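Local coordinates for AvrRxo1-ORF1 (Xanthomonas oryzae pv. oryzicola, PDB 4Z8T), which is a type III effector with a polynucleotide kinase domain that binds its partner AvrRxo1-ORF2 and probably acts as a P-loop phosphotransferase of the zeta-toxin kind, at residues 34-39 with 109-114; 100-105 with 135-140; 240-245 with 268-273. One frame throughout, in Å; residues are numbered along the deposited sequence.

Contacts 1 and 2 lie on the same side of the chain's centre, about 16 Å apart between centres, and their segments alternate along the chain: 34-39, 100-105, 109-114, 135-140. The two contacts draw on helices 34-60, 108-113 and 123-141; contact 1 joins the first two, and contact 2 lays the loop before helix 108-113 on helix 123-141. Contact 3 follows in series on the opposite side, about 28 Å from contact 2 and about 40 Å from contact 1 between centres, where helix 267-272 covers 238-245, an inner strand of the mixed sheet. The three contacts sample the helical flank and the sheet of one P-loop kinase-like fold, and AvrRxo1-ORF2 chains reach contact 2 and contact 3.

Contact 1 (34-39 with 109-114); sequences PERRKL and SSLAKS
The guanidinium of Arg-36 is hydrogen-bonded to the C-terminal end of helix 108-113, joining it to the start of helix 34-60 in the helical part of a protein with a polynucleotide kinase domain. Arg-36 NH1 points almost straight at Ser-114 OG (2.9 Å, N-H...O angle 173°), with the hydroxyl oxygen in the guanidinium plane. Arg-36 NH2 reaches Leu-111 O at 3.2 Å on a more bent path, meeting the carbonyl from above its plane. The third nitrogen, NE, makes a salt bridge to Glu-129 OE2 of helix 123-141, and Tyr-10 adds a cation-pi contact. The charge of this buried arginine is therefore likely balanced by Glu-129, while helix 123-141 also packs against Leu-111. Ser-114 OG also donates to Leu-111 O over 2.8 Å, so the carbonyl receives two donors and the hydroxyl acts as donor to it and acceptor from the arginine. Under the polar group, Leu-39 CD2 meets Leu-111 CD2 at 4.0 Å, the two leucines crossing obliquely; the same Leu-39 methyl lies over one face of the guanidinium, toward its rim. Arg-36 gets there by a chain that leaves with CG anti to the backbone N and bends at chi2 (67°). Ser-114, the first residue beyond the helix, has positive phi (56°), and its OG stands beside its own backbone N, anti to the carbonyl carbon.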
# COMPACT_ATOMS: atom_id res chain seq x y z
N PRO A 34 -24.67 -47.03 -10.06
CA PRO A 34 -23.64 -48.08 -10.10
C PRO A 34 -22.46 -47.77 -11.01
O PRO A 34 -21.33 -48.03 -10.62
CB PRO A 34 -24.41 -49.31 -10.63
CG PRO A 34 -25.86 -48.88 -10.75
CD PRO A 34 -26.02 -47.61 -9.98
N GLU A 35 -22.70 -47.22 -12.21
CA GLU A 35 -21.60 -46.90 -13.10
C GLU A 35 -20.71 -45.84 -12.48
O GLU A 35 -19.48 -45.89 -12.61
CB GLU A 35 -22.10 -46.40 -14.46
CG GLU A 35 -22.82 -47.44 -15.29
CD GLU A 35 -24.31 -47.48 -14.99
OE1 GLU A 35 -24.74 -46.97 -13.94
OE2 GLU A 35 -25.05 -48.03 -15.83
N ARG A 36 -21.33 -44.87 -11.82
CA ARG A 36 -20.55 -43.78 -11.24
C ARG A 36 -19.79 -44.27 -10.02
O ARG A 36 -18.65 -43.86 -9.78
CB ARG A 36 -21.45 -42.60 -10.86
CG ARG A 36 -20.68 -41.27 -10.80
CD ARG A 36 -20.20 -40.86 -12.17
NE ARG A 36 -19.55 -39.54 -12.16
CZ ARG A 36 -19.11 -38.95 -13.26
NH1 ARG A 36 -19.26 -39.56 -14.43
NH2 ARG A 36 -18.55 -37.74 -13.20
N ARG A 37 -20.42 -45.17 -9.27
CA ARG A 37 -19.80 -45.85 -8.15
C ARG A 37 -18.54 -46.56 -8.62
O ARG A 37 -17.49 -46.50 -7.96
CB ARG A 37 -20.80 -46.86 -7.58
CG ARG A 37 -20.60 -47.27 -6.14
CD ARG A 37 -21.92 -47.70 -5.50
NE ARG A 37 -22.72 -48.58 -6.35
CZ ARG A 37 -24.04 -48.49 -6.48
NH1 ARG A 37 -24.72 -47.56 -5.83
NH2 ARG A 37 -24.69 -49.33 -7.28
N LYS A 38 -18.62 -47.21 -9.77
CA LYS A 38 -17.47 -47.91 -10.34
C LYS A 38 -16.35 -46.95 -10.72
O LYS A 38 -15.17 -47.26 -10.51
CB LYS A 38 -17.89 -48.74 -11.56
CG LYS A 38 -18.75 -49.96 -11.25
CD LYS A 38 -19.06 -50.72 -12.53
CE LYS A 38 -20.24 -51.68 -12.39
NZ LYS A 38 -19.93 -52.88 -11.57
N LEU A 39 -16.71 -45.81 -11.30
CA LEU A 39 -15.72 -44.80 -11.67
C LEU A 39 -15.01 -44.29 -10.43
O LEU A 39 -13.78 -44.12 -10.43
CB LEU A 39 -16.39 -43.64 -12.41
CG LEU A 39 -15.47 -42.48 -12.83
CD1 LEU A 39 -14.32 -42.98 -13.69
CD2 LEU A 39 -16.27 -41.40 -13.57
N SER A 109 -10.33 -33.87 -14.07
CA SER A 109 -10.24 -34.21 -15.48
C SER A 109 -10.94 -35.54 -15.75
O SER A 109 -11.74 -35.66 -16.69
CB SER A 109 -8.78 -34.29 -15.92
OG SER A 109 -8.69 -34.65 -17.29
N SER A 110 -10.67 -36.54 -14.91
CA SER A 110 -11.28 -37.85 -15.08
C SER A 110 -12.80 -37.78 -14.93
O SER A 110 -13.54 -38.40 -15.69
CB SER A 110 -10.70 -38.87 -14.10
OG SER A 110 -9.38 -39.23 -14.45
N LEU A 111 -13.26 -37.03 -13.93
CA LEU A 111 -14.71 -36.93 -13.72
C LEU A 111 -15.35 -36.17 -14.87
O LEU A 111 -16.48 -36.46 -15.28
CB LEU A 111 -15.01 -36.24 -12.40
CG LEU A 111 -14.59 -37.03 -11.17
CD1 LEU A 111 -14.81 -36.20 -9.92
CD2 LEU A 111 -15.38 -38.34 -11.08
N ALA A 112 -14.63 -35.18 -15.39
CA ALA A 112 -15.16 -34.35 -16.47
C ALA A 112 -15.25 -35.11 -17.79
O ALA A 112 -16.15 -34.83 -18.60
CB ALA A 112 -14.32 -33.08 -16.65
N LYS A 113 -14.34 -36.05 -18.01
CA LYS A 113 -14.38 -36.86 -19.23
C LYS A 113 -15.32 -38.06 -19.07
O LYS A 113 -15.93 -38.50 -20.05
CB LYS A 113 -12.97 -37.28 -19.70
CG LYS A 113 -12.22 -38.21 -18.79
CD LYS A 113 -10.82 -38.59 -19.33
CE LYS A 113 -10.29 -39.88 -18.69
NZ LYS A 113 -8.98 -40.36 -19.23
N SER A 114 -15.45 -38.57 -17.84
CA SER A 114 -16.39 -39.67 -17.56
C SER A 114 -16.16 -40.91 -18.44
O SER A 114 -17.12 -41.59 -18.83
CB SER A 114 -17.84 -39.18 -17.69
OG SER A 114 -18.14 -38.19 -16.71

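Contact 2 (100-105 with 135-140); sequences GCVNPD and DRFEGG
The loop that leads from helix 87-95 to helix 108-113, part of the zeta-toxin-like P-loop domain, lies against the side of helix 123-141, with Phe-137 as the main point of touch. The benzyl group leaves the helix with CG anti to the backbone N (chi1 175°) and presents the edge of its ring to the loop backbone. Phe-137 CZ comes to 3.6 Å from Gly-100 O, and Phe-137 CE2 to 3.5 Å from Cys-101 O, both carbonyl oxygens lying near the ring plane, where the weakly positive C-H rim is directed. No hydrogen bond crosses between the segments. Val-102 divides its two methyls between neighbouring residues of the helix: Val-102 CG2 meets Phe-137 CE2 at 4.0 Å, while Val-102 CG1, anti to the backbone N, lies 3.6 Å from Glu-138 OE1 and also touches its CB. The extended glutamate crosses the valine at about a right angle, and Tyr-169 hydrogen-bonds its OE1. Leu-44, Ala-47 and Ala-51 of helix 34-60 also pack on Phe-137, so the ring sits between that helix and the loop. Val-102 is further held by backbone hydrogen bonds to Val-155 and Asp-157 of strand 154-157. Beyond it the loop bends in an Asx turn before helix 108-113: Asn-103 OD1 accepts from Asp-105 N at 3.0 Å, the N-H approaching from above the carboxamide carbonyl plane.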
# COMPACT_ATOMS: atom_id res chain seq x y z
N GLY A 100 -0.71 -38.38 -6.68
CA GLY A 100 -0.71 -38.99 -5.36
C GLY A 100 -0.98 -38.03 -4.22
O GLY A 100 -1.09 -38.44 -3.06
N CYS A 101 -1.10 -36.74 -4.53
CA CYS A 101 -1.33 -35.72 -3.51
C CYS A 101 -2.81 -35.57 -3.18
O CYS A 101 -3.68 -35.83 -4.03
CB CYS A 101 -0.77 -34.37 -3.96
SG CYS A 101 1.00 -34.41 -4.34
N VAL A 102 -3.10 -35.16 -1.94
CA VAL A 102 -4.47 -34.86 -1.54
C VAL A 102 -4.88 -33.48 -2.05
O VAL A 102 -4.36 -32.46 -1.61
CB VAL A 102 -4.65 -34.90 -0.02
CG1 VAL A 102 -6.09 -34.55 0.35
CG2 VAL A 102 -4.29 -36.27 0.51
N ASN A 103 -5.84 -33.48 -2.98
CA ASN A 103 -6.22 -32.30 -3.73
C ASN A 103 -7.41 -32.71 -4.59
O ASN A 103 -7.26 -33.58 -5.44
CB ASN A 103 -5.05 -31.89 -4.62
CG ASN A 103 -5.33 -30.66 -5.44
OD1 ASN A 103 -6.45 -30.15 -5.49
ND2 ASN A 103 -4.29 -30.16 -6.11
N PRO A 104 -8.58 -32.08 -4.40
CA PRO A 104 -9.77 -32.43 -5.20
C PRO A 104 -9.54 -32.24 -6.69
O PRO A 104 -10.08 -32.98 -7.51
CB PRO A 104 -10.84 -31.44 -4.72
CG PRO A 104 -10.08 -30.34 -4.04
CD PRO A 104 -8.87 -30.99 -3.44
N ASP A 105 -8.72 -31.26 -7.05
CA ASP A 105 -8.49 -31.00 -8.46
C ASP A 105 -7.89 -32.17 -9.26
O ASP A 105 -8.04 -32.22 -10.48
CB ASP A 105 -7.62 -29.76 -8.62
CG ASP A 105 -8.30 -28.52 -8.09
OD1 ASP A 105 -9.54 -28.46 -8.12
OD2 ASP A 105 -7.58 -27.60 -7.63
N ASP A 135 -11.95 -36.37 -0.10
CA ASP A 135 -12.17 -36.63 1.32
C ASP A 135 -12.12 -38.12 1.62
O ASP A 135 -11.61 -38.55 2.66
CB ASP A 135 -13.50 -36.03 1.78
CG ASP A 135 -13.47 -34.53 1.79
OD1 ASP A 135 -12.36 -33.95 1.85
OD2 ASP A 135 -14.56 -33.91 1.75
N ARG A 136 -12.66 -38.92 0.71
CA ARG A 136 -12.55 -40.36 0.86
C ARG A 136 -11.09 -40.79 0.72
O ARG A 136 -10.62 -41.66 1.45
CB ARG A 136 -13.43 -41.08 -0.16
CG ARG A 136 -13.30 -42.57 -0.11
CD ARG A 136 -14.64 -43.30 -0.08
NE ARG A 136 -14.48 -44.67 -0.56
CZ ARG A 136 -13.89 -45.64 0.12
NH1 ARG A 136 -13.78 -46.85 -0.40
NH2 ARG A 136 -13.39 -45.40 1.33
N PHE A 137 -10.38 -40.15 -0.20
CA PHE A 137 -8.97 -40.45 -0.44
C PHE A 137 -8.16 -40.11 0.82
O PHE A 137 -7.39 -40.94 1.32
CB PHE A 137 -8.50 -39.66 -1.67
CG PHE A 137 -7.03 -39.78 -1.99
CD1 PHE A 137 -6.39 -41.01 -2.01
CD2 PHE A 137 -6.30 -38.65 -2.31
CE1 PHE A 137 -5.04 -41.10 -2.31
CE2 PHE A 137 -4.95 -38.73 -2.62
CZ PHE A 137 -4.32 -39.96 -2.63
N GLU A 138 -8.38 -38.92 1.36
CA GLU A 138 -7.66 -38.50 2.56
C GLU A 138 -8.00 -39.38 3.76
O GLU A 138 -7.13 -39.70 4.58
CB GLU A 138 -7.96 -37.03 2.87
CG GLU A 138 -7.22 -36.47 4.09
CD GLU A 138 -7.67 -35.08 4.46
OE1 GLU A 138 -7.63 -34.19 3.58
OE2 GLU A 138 -8.07 -34.87 5.63
N GLY A 139 -9.27 -39.77 3.87
CA GLY A 139 -9.70 -40.64 4.96
C GLY A 139 -8.96 -41.96 5.00
O GLY A 139 -8.56 -42.43 6.08
N GLY A 140 -8.77 -42.57 3.84
CA GLY A 140 -8.08 -43.83 3.73
C GLY A 140 -6.59 -43.69 3.96
O GLY A 140 -5.92 -44.65 4.36

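Contact 3 (240-245 with 268-273); sequences YRLFGT and ELYEKI
The phenol ring of Tyr-270 turns its edge to strand 238-245: Leu-242 CD2 lies near the ring plane, 4.0 Å from Tyr-270 CD1, and the leucine crosses the tyrosine at about a right angle. With CG anti to the backbone N (chi1 -166°), the ring is brought up to Leu-242 edge first, while Met-225 and Ile-228 of helix 224-233 and Val-254 of strand 251-258 pack around it. Its OH shares a hydrogen bond with ND1 of His-13 of an AvrRxo1-ORF2 chain, so a residue that packs on the strand also serves the interface between the two proteins. Leu-242 and Ile-273 meet tip to tip. Ile-273 CD1 lies 3.8 Å from Leu-242 CD2 and is almost as close to CG and CD1, so a single methyl fills the fork of the leucine. Here helix 267-272 lies across one side of the mixed sheet of the P-loop kinase-like fold; the axes of segments 240-245 and 268-272 approach to 9.3 Å and are nearly perpendicular (92°). The two are joined in sequence through strands 251-258 and 261-263. The close fit continues at Gly-244, whose CA is 4.1 Å from Ile-273 CD1; a beta carbon there would point at the helix and come tight against that same methyl. One turn back along the helix, Leu-269 spreads its two methyls over the end of the strand, CD1 loosely over the Gly-244 carbonyl carbon and CD2 at 4.0 Å from Thr-245 O. Thr-245 directs its own side chain away from the helix, and OG1 hydrogen-bonds Asp-186 O and Lys-251 NZ. Ile-273 holds CG1 in the crowded position between backbone N and carbonyl carbon (chi1 73°).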
# COMPACT_ATOMS: atom_id res chain seq x y z
N TYR A 240 8.59 -25.04 9.12
CA TYR A 240 7.83 -24.07 8.33
C TYR A 240 8.79 -23.21 7.51
O TYR A 240 9.77 -22.68 8.03
CB TYR A 240 7.00 -23.17 9.26
CG TYR A 240 6.32 -22.03 8.54
CD1 TYR A 240 6.99 -20.83 8.30
CD2 TYR A 240 5.02 -22.16 8.07
CE1 TYR A 240 6.40 -19.79 7.62
CE2 TYR A 240 4.40 -21.11 7.39
CZ TYR A 240 5.10 -19.93 7.17
OH TYR A 240 4.50 -18.88 6.50
N ARG A 241 8.49 -23.03 6.22
CA ARG A 241 9.23 -22.07 5.40
C ARG A 241 8.24 -21.26 4.59
O ARG A 241 7.27 -21.81 4.05
CB ARG A 241 10.18 -22.78 4.44
CG ARG A 241 11.43 -23.33 5.11
CD ARG A 241 12.27 -24.13 4.12
NE ARG A 241 11.63 -25.42 3.82
CZ ARG A 241 11.86 -26.12 2.72
NH1 ARG A 241 12.71 -25.66 1.81
NH2 ARG A 241 11.23 -27.27 2.52
N LEU A 242 8.48 -19.96 4.51
CA LEU A 242 7.64 -19.05 3.75
C LEU A 242 8.45 -18.48 2.61
O LEU A 242 9.50 -17.90 2.83
CB LEU A 242 7.21 -17.88 4.64
CG LEU A 242 6.52 -16.70 3.93
CD1 LEU A 242 5.23 -17.11 3.21
CD2 LEU A 242 6.22 -15.64 4.99
N PHE A 243 7.94 -18.61 1.39
CA PHE A 243 8.63 -18.06 0.23
C PHE A 243 7.75 -17.00 -0.37
O PHE A 243 6.56 -17.22 -0.52
CB PHE A 243 8.89 -19.14 -0.83
CG PHE A 243 9.85 -20.20 -0.37
CD1 PHE A 243 11.22 -20.03 -0.51
CD2 PHE A 243 9.39 -21.37 0.23
CE1 PHE A 243 12.11 -21.02 -0.07
CE2 PHE A 243 10.27 -22.35 0.66
CZ PHE A 243 11.62 -22.18 0.52
N GLY A 244 8.33 -15.85 -0.69
CA GLY A 244 7.59 -14.76 -1.29
C GLY A 244 8.22 -14.42 -2.62
O GLY A 244 9.24 -15.01 -2.99
N THR A 245 7.60 -13.49 -3.34
CA THR A 245 8.02 -13.20 -4.71
C THR A 245 8.66 -11.82 -4.79
O THR A 245 8.04 -10.82 -4.43
CB THR A 245 6.83 -13.30 -5.67
OG1 THR A 245 6.22 -14.60 -5.55
CG2 THR A 245 7.29 -13.08 -7.13
N GLU A 268 11.34 -6.94 4.86
CA GLU A 268 10.49 -6.11 4.01
C GLU A 268 9.35 -6.91 3.43
O GLU A 268 8.19 -6.52 3.49
CB GLU A 268 11.31 -5.54 2.85
CG GLU A 268 10.50 -4.68 1.89
CD GLU A 268 11.37 -3.96 0.87
OE1 GLU A 268 12.51 -4.41 0.63
OE2 GLU A 268 10.90 -2.94 0.33
N LEU A 269 9.68 -8.05 2.83
CA LEU A 269 8.65 -8.90 2.28
C LEU A 269 7.73 -9.45 3.37
O LEU A 269 6.54 -9.61 3.14
CB LEU A 269 9.24 -10.04 1.44
CG LEU A 269 9.49 -9.74 -0.03
CD1 LEU A 269 10.12 -10.98 -0.68
CD2 LEU A 269 8.19 -9.36 -0.73
N TYR A 270 8.28 -9.76 4.55
CA TYR A 270 7.46 -10.33 5.62
C TYR A 270 6.37 -9.36 6.04
O TYR A 270 5.21 -9.75 6.23
CB TYR A 270 8.35 -10.67 6.82
CG TYR A 270 7.72 -11.56 7.88
CD1 TYR A 270 6.98 -12.68 7.54
CD2 TYR A 270 7.91 -11.30 9.22
CE1 TYR A 270 6.42 -13.51 8.52
CE2 TYR A 270 7.36 -12.13 10.21
CZ TYR A 270 6.61 -13.22 9.86
OH TYR A 270 6.08 -14.03 10.84
N GLU A 271 6.73 -8.09 6.16
CA GLU A 271 5.74 -7.05 6.46
C GLU A 271 4.67 -7.01 5.36
O GLU A 271 3.47 -6.91 5.64
CB GLU A 271 6.44 -5.68 6.63
CG GLU A 271 5.48 -4.55 7.02
CD GLU A 271 6.19 -3.23 7.28
OE1 GLU A 271 7.42 -3.17 7.11
OE2 GLU A 271 5.50 -2.25 7.67
N LYS A 272 5.10 -7.10 4.13
CA LYS A 272 4.15 -7.04 3.07
C LYS A 272 3.19 -8.23 2.91
O LYS A 272 2.03 -8.07 2.72
CB LYS A 272 4.91 -6.73 1.76
CG LYS A 272 4.10 -6.58 0.57
CD LYS A 272 4.95 -6.58 -0.69
CE LYS A 272 5.50 -5.21 -0.97
NZ LYS A 272 4.57 -4.14 -0.49
N ILE A 273 3.73 -9.42 3.02
CA ILE A 273 2.97 -10.60 2.62
C ILE A 273 2.19 -11.24 3.77
O ILE A 273 1.67 -12.35 3.65
CB ILE A 273 3.84 -11.63 1.83
CG1 ILE A 273 4.82 -12.35 2.75
CG2 ILE A 273 4.56 -10.92 0.64
CD1 ILE A 273 5.68 -13.41 2.02